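Long-range contact in transcriptional activator of comK gene (Bacillus halodurans, PDB 2HQB), which probably activates expression of the comK competence gene and, as a membrane lipoprotein of the BMP family, resembles the substrate-binding proteins of ABC transporters: residues M123-A134 with Q181-Y192. Residues are numbered along the deposited sequence; the frame is centred on the assembly and turned at random.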
loop_
_atom_site.group_PDB
_atom_site.type_symbol
_atom_site.label_atom_id
_atom_site.label_comp_id
_atom_site.label_asym_id
_atom_site.label_seq_id
_atom_site.Cartn_x
_atom_site.Cartn_y
_atom_site.Cartn_z
HETATM N N MSE A 123 12.777 -3.765 -18.430
HETATM C CA MSE A 123 12.293 -5.027 -18.959
HETATM C C MSE A 123 11.360 -4.885 -20.130
HETATM O O MSE A 123 10.641 -5.827 -20.475
HETATM C CB MSE A 123 11.600 -5.807 -17.846
HETATM C CG MSE A 123 12.565 -6.320 -16.822
HETATM SE SE MSE A 123 13.907 -7.356 -17.757
HETATM C CE MSE A 123 12.796 -8.880 -18.221
ATOM N N SER A 124 11.362 -3.713 -20.747
ATOM C CA SER A 124 10.470 -3.507 -21.862
ATOM C C SER A 124 11.172 -3.664 -23.180
ATOM O O SER A 124 12.334 -3.267 -23.347
ATOM C CB SER A 124 9.825 -2.125 -21.797
ATOM O OG SER A 124 8.852 -1.979 -22.820
ATOM N N GLU A 125 10.454 -4.271 -24.113
ATOM C CA GLU A 125 10.968 -4.455 -25.451
ATOM C C GLU A 125 10.603 -3.229 -26.283
ATOM O O GLU A 125 11.453 -2.656 -26.955
ATOM C CB GLU A 125 10.368 -5.704 -26.062
ATOM C CG GLU A 125 11.094 -6.978 -25.666
ATOM C CD GLU A 125 12.440 -7.117 -26.352
ATOM O OE1 GLU A 125 13.382 -6.373 -25.988
ATOM O OE2 GLU A 125 12.545 -7.967 -27.267
ATOM N N THR A 126 9.339 -2.820 -26.198
ATOM C CA THR A 126 8.835 -1.674 -26.938
ATOM C C THR A 126 9.091 -0.340 -26.282
ATOM O O THR A 126 8.543 0.668 -26.717
ATOM C CB THR A 126 7.322 -1.725 -27.119
ATOM O OG1 THR A 126 6.923 -3.055 -27.439
ATOM C CG2 THR A 126 6.890 -0.772 -28.261
ATOM N N HIS A 127 9.899 -0.310 -25.237
ATOM C CA HIS A 127 10.130 0.958 -24.559
ATOM C C HIS A 127 8.815 1.712 -24.369
ATOM O O HIS A 127 8.746 2.933 -24.531
ATOM C CB HIS A 127 11.119 1.782 -25.363
ATOM C CG HIS A 127 12.523 1.315 -25.195
ATOM N ND1 HIS A 127 12.851 -0.023 -25.160
ATOM C CD2 HIS A 127 13.671 1.995 -24.975
ATOM C CE1 HIS A 127 14.142 -0.149 -24.917
ATOM N NE2 HIS A 127 14.662 1.060 -24.800
ATOM N N LYS A 128 7.774 0.947 -24.039
ATOM C CA LYS A 128 6.432 1.460 -23.795
ATOM C C LYS A 128 5.837 0.784 -22.555
ATOM O O LYS A 128 5.380 -0.363 -22.626
ATOM C CB LYS A 128 5.531 1.194 -24.996
ATOM C CG LYS A 128 5.805 2.098 -26.175
ATOM C CD LYS A 128 4.726 1.874 -27.232
ATOM C CE LYS A 128 4.809 2.861 -28.381
ATOM N NZ LYS A 128 3.722 2.597 -29.358
ATOM N N VAL A 129 5.840 1.496 -21.429
ATOM C CA VAL A 129 5.307 0.971 -20.179
ATOM C C VAL A 129 4.007 1.690 -19.855
ATOM O O VAL A 129 3.775 2.810 -20.327
ATOM C CB VAL A 129 6.254 1.229 -19.044
ATOM C CG1 VAL A 129 7.632 0.750 -19.409
ATOM C CG2 VAL A 129 6.261 2.715 -18.732
ATOM N N GLY A 130 3.164 1.051 -19.042
ATOM C CA GLY A 130 1.893 1.660 -18.688
ATOM C C GLY A 130 1.370 1.437 -17.275
ATOM O O GLY A 130 1.610 0.393 -16.641
ATOM N N VAL A 131 0.656 2.448 -16.784
ATOM C CA VAL A 131 0.033 2.398 -15.484
ATOM C C VAL A 131 -1.473 2.448 -15.646
ATOM O O VAL A 131 -1.963 3.319 -16.357
ATOM C CB VAL A 131 0.381 3.611 -14.613
ATOM C CG1 VAL A 131 -0.395 3.530 -13.282
ATOM C CG2 VAL A 131 1.832 3.644 -14.333
ATOM N N ILE A 132 -2.194 1.520 -15.010
ATOM C CA ILE A 132 -3.667 1.547 -14.991
ATOM C C ILE A 132 -3.995 1.802 -13.505
ATOM O O ILE A 132 -3.993 0.892 -12.679
ATOM C CB ILE A 132 -4.308 0.206 -15.405
ATOM C CG1 ILE A 132 -3.874 -0.169 -16.813
ATOM C CG2 ILE A 132 -5.831 0.313 -15.323
ATOM C CD1 ILE A 132 -4.502 -1.468 -17.356
ATOM N N ALA A 133 -4.223 3.053 -13.157
ATOM C CA ALA A 133 -4.514 3.391 -11.781
ATOM C C ALA A 133 -5.953 3.837 -11.635
ATOM O O ALA A 133 -6.719 3.842 -12.605
ATOM C CB ALA A 133 -3.585 4.474 -11.303
ATOM N N ALA A 134 -6.322 4.213 -10.415
ATOM C CA ALA A 134 -7.688 4.625 -10.149
ATOM C C ALA A 134 -7.806 6.125 -10.248
ATOM O O ALA A 134 -8.686 6.648 -10.942
ATOM C CB ALA A 134 -8.115 4.138 -8.765
ATOM N N GLN A 181 1.068 -1.282 -28.228
ATOM C CA GLN A 181 2.338 -1.971 -28.048
ATOM C C GLN A 181 2.957 -1.751 -26.677
ATOM O O GLN A 181 4.163 -1.585 -26.565
ATOM C CB GLN A 181 3.335 -1.562 -29.142
ATOM C CG GLN A 181 2.754 -1.536 -30.562
ATOM C CD GLN A 181 2.213 -2.888 -31.041
ATOM O OE1 GLN A 181 1.241 -3.422 -30.493
ATOM N NE2 GLN A 181 2.844 -3.441 -32.080
ATOM N N VAL A 182 2.131 -1.741 -25.636
ATOM C CA VAL A 182 2.642 -1.582 -24.278
ATOM C C VAL A 182 2.875 -3.025 -23.816
ATOM O O VAL A 182 2.037 -3.902 -24.031
ATOM C CB VAL A 182 1.613 -0.866 -23.348
ATOM C CG1 VAL A 182 2.291 -0.404 -22.075
ATOM C CG2 VAL A 182 0.992 0.323 -24.053
ATOM N N ASP A 183 4.002 -3.278 -23.174
ATOM C CA ASP A 183 4.312 -4.637 -22.766
ATOM C C ASP A 183 4.672 -4.865 -21.288
ATOM O O ASP A 183 4.968 -5.986 -20.880
ATOM C CB ASP A 183 5.429 -5.166 -23.671
ATOM C CG ASP A 183 6.685 -4.296 -23.630
ATOM O OD1 ASP A 183 7.694 -4.685 -24.267
ATOM O OD2 ASP A 183 6.663 -3.229 -22.966
ATOM N N VAL A 184 4.684 -3.805 -20.496
ATOM C CA VAL A 184 4.955 -3.929 -19.072
ATOM C C VAL A 184 3.879 -3.082 -18.404
ATOM O O VAL A 184 3.756 -1.886 -18.699
ATOM C CB VAL A 184 6.346 -3.402 -18.708
ATOM C CG1 VAL A 184 6.651 -3.683 -17.250
ATOM C CG2 VAL A 184 7.376 -4.048 -19.600
ATOM N N PHE A 185 3.093 -3.708 -17.529
ATOM C CA PHE A 185 2.010 -3.012 -16.835
ATOM C C PHE A 185 2.095 -2.889 -15.285
ATOM O O PHE A 185 2.626 -3.755 -14.563
ATOM C CB PHE A 185 0.683 -3.638 -17.237
ATOM C CG PHE A 185 0.437 -3.640 -18.725
ATOM C CD1 PHE A 185 1.058 -4.572 -19.551
ATOM C CD2 PHE A 185 -0.472 -2.753 -19.295
ATOM C CE1 PHE A 185 0.769 -4.632 -20.925
ATOM C CE2 PHE A 185 -0.772 -2.803 -20.669
ATOM C CZ PHE A 185 -0.150 -3.748 -21.481
ATOM N N TYR A 186 1.589 -1.760 -14.800
ATOM C CA TYR A 186 1.556 -1.445 -13.379
ATOM C C TYR A 186 0.085 -1.191 -13.073
ATOM O O TYR A 186 -0.375 -0.052 -13.166
ATOM C CB TYR A 186 2.368 -0.176 -13.107
ATOM C CG TYR A 186 2.511 0.141 -11.641
ATOM C CD1 TYR A 186 2.634 -0.883 -10.686
ATOM C CD2 TYR A 186 2.549 1.456 -11.191
ATOM C CE1 TYR A 186 2.798 -0.595 -9.306
ATOM C CE2 TYR A 186 2.715 1.742 -9.814
ATOM C CZ TYR A 186 2.839 0.706 -8.892
ATOM O OH TYR A 186 3.042 0.990 -7.565
ATOM N N PRO A 187 -0.682 -2.249 -12.742
ATOM C CA PRO A 187 -2.115 -2.036 -12.449
ATOM C C PRO A 187 -2.275 -1.687 -10.970
ATOM O O PRO A 187 -2.524 -2.541 -10.119
ATOM C CB PRO A 187 -2.752 -3.357 -12.885
ATOM C CG PRO A 187 -1.647 -4.386 -12.620
ATOM C CD PRO A 187 -0.317 -3.683 -12.790
ATOM N N ALA A 188 -2.113 -0.394 -10.699
ATOM C CA ALA A 188 -2.117 0.146 -9.360
ATOM C C ALA A 188 -3.457 0.406 -8.707
ATOM O O ALA A 188 -3.809 1.561 -8.389
ATOM C CB ALA A 188 -1.263 1.407 -9.339
ATOM N N GLY A 189 -4.185 -0.686 -8.484
ATOM C CA GLY A 189 -5.493 -0.631 -7.839
ATOM C C GLY A 189 -5.676 -1.957 -7.154
ATOM O O GLY A 189 -5.754 -2.962 -7.834
ATOM N N ASP A 190 -5.708 -1.976 -5.822
ATOM C CA ASP A 190 -5.862 -3.246 -5.067
ATOM C C ASP A 190 -7.048 -4.028 -5.547
ATOM O O ASP A 190 -6.952 -5.211 -5.825
ATOM C CB ASP A 190 -6.082 -3.001 -3.584
ATOM C CG ASP A 190 -4.907 -2.338 -2.924
ATOM O OD1 ASP A 190 -3.972 -3.077 -2.547
ATOM O OD2 ASP A 190 -4.939 -1.090 -2.791
ATOM N N GLY A 191 -8.181 -3.361 -5.634
ATOM C CA GLY A 191 -9.355 -4.058 -6.103
ATOM C C GLY A 191 -9.224 -4.900 -7.368
ATOM O O GLY A 191 -9.558 -6.086 -7.328
ATOM N N TYR A 192 -8.730 -4.322 -8.475
ATOM C CA TYR A 192 -8.651 -5.061 -9.744
ATOM C C TYR A 192 -7.315 -5.598 -10.111
ATOM O O TYR A 192 -7.172 -6.210 -11.151
ATOM C CB TYR A 192 -9.130 -4.186 -10.898
ATOM C CG TYR A 192 -8.357 -2.906 -11.007
ATOM C CD1 TYR A 192 -6.995 -2.905 -11.381
ATOM C CD2 TYR A 192 -8.958 -1.689 -10.669
ATOM C CE1 TYR A 192 -6.262 -1.706 -11.402
ATOM C CE2 TYR A 192 -8.237 -0.483 -10.684
ATOM C CZ TYR A 192 -6.892 -0.502 -11.048
ATOM O OH TYR A 192 -6.189 0.677 -11.024
#
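Asp183 holds its CG between its own backbone N and carbonyl carbon (chi1 58°), which carries the carboxylate into the turn at Ser124–Thr126, while Ser124 turns its OG anti to N (chi1 -174°) to meet it. Ser124 OG donates to the syn lone pair of Asp183 OD2. The other oxygen, OD1, takes two backbone N-H groups: Glu125 N on the syn side at 2.8 Å, and Thr126 N at 3.1 Å, from above the carboxylate plane but along a nearly straight N-H line (168°). Three bonds to its two oxygens probably hold the carboxylate against rotation. Were Asp183 an alanine, the two amides and the Ser124 hydroxyl would probably lose their acceptor and the 124-126 loop would be freer to shift. Beside it, Thr126 CG2 packs against Gln181 CB (3.7 Å), and the extended Lys128 chain crosses Gln181 to bring NZ into a hydrogen bond with Glu180 O. Beyond the turn, strands 128-133 and 184-186 run parallel, neighbours in the second sheet of a two-domain, periplasmic-binding-protein-like fold; the chain between them passes through helix 139-150, edge strand 155-160 and helix 167-178. Gly130 pairs with Phe185 and Val131 with Tyr186: Gly130 N donates to Val184 O, Tyr186 N to Gly130 O at 2.8 Å, and Ile132 N to Tyr186 O at 3.0 Å. On the face that carries Val131 and Tyr186, Val131 CG2 meets the edge of the Tyr186 ring in its plane, 3.9 Å from Tyr186 CD2; Phe144 of helix 139-150 stacks on that ring, whose OH is hydrogen-bonded to Thr226 OG1. On the other face, Val182 CG1 sits above the Phe185 ring, toward its rim, and 3.5 Å from Gly130 N. Past the paired strands, Tyr192 reaches back and its OH donates to Ile132 O (2.8 Å) from above the carbonyl plane.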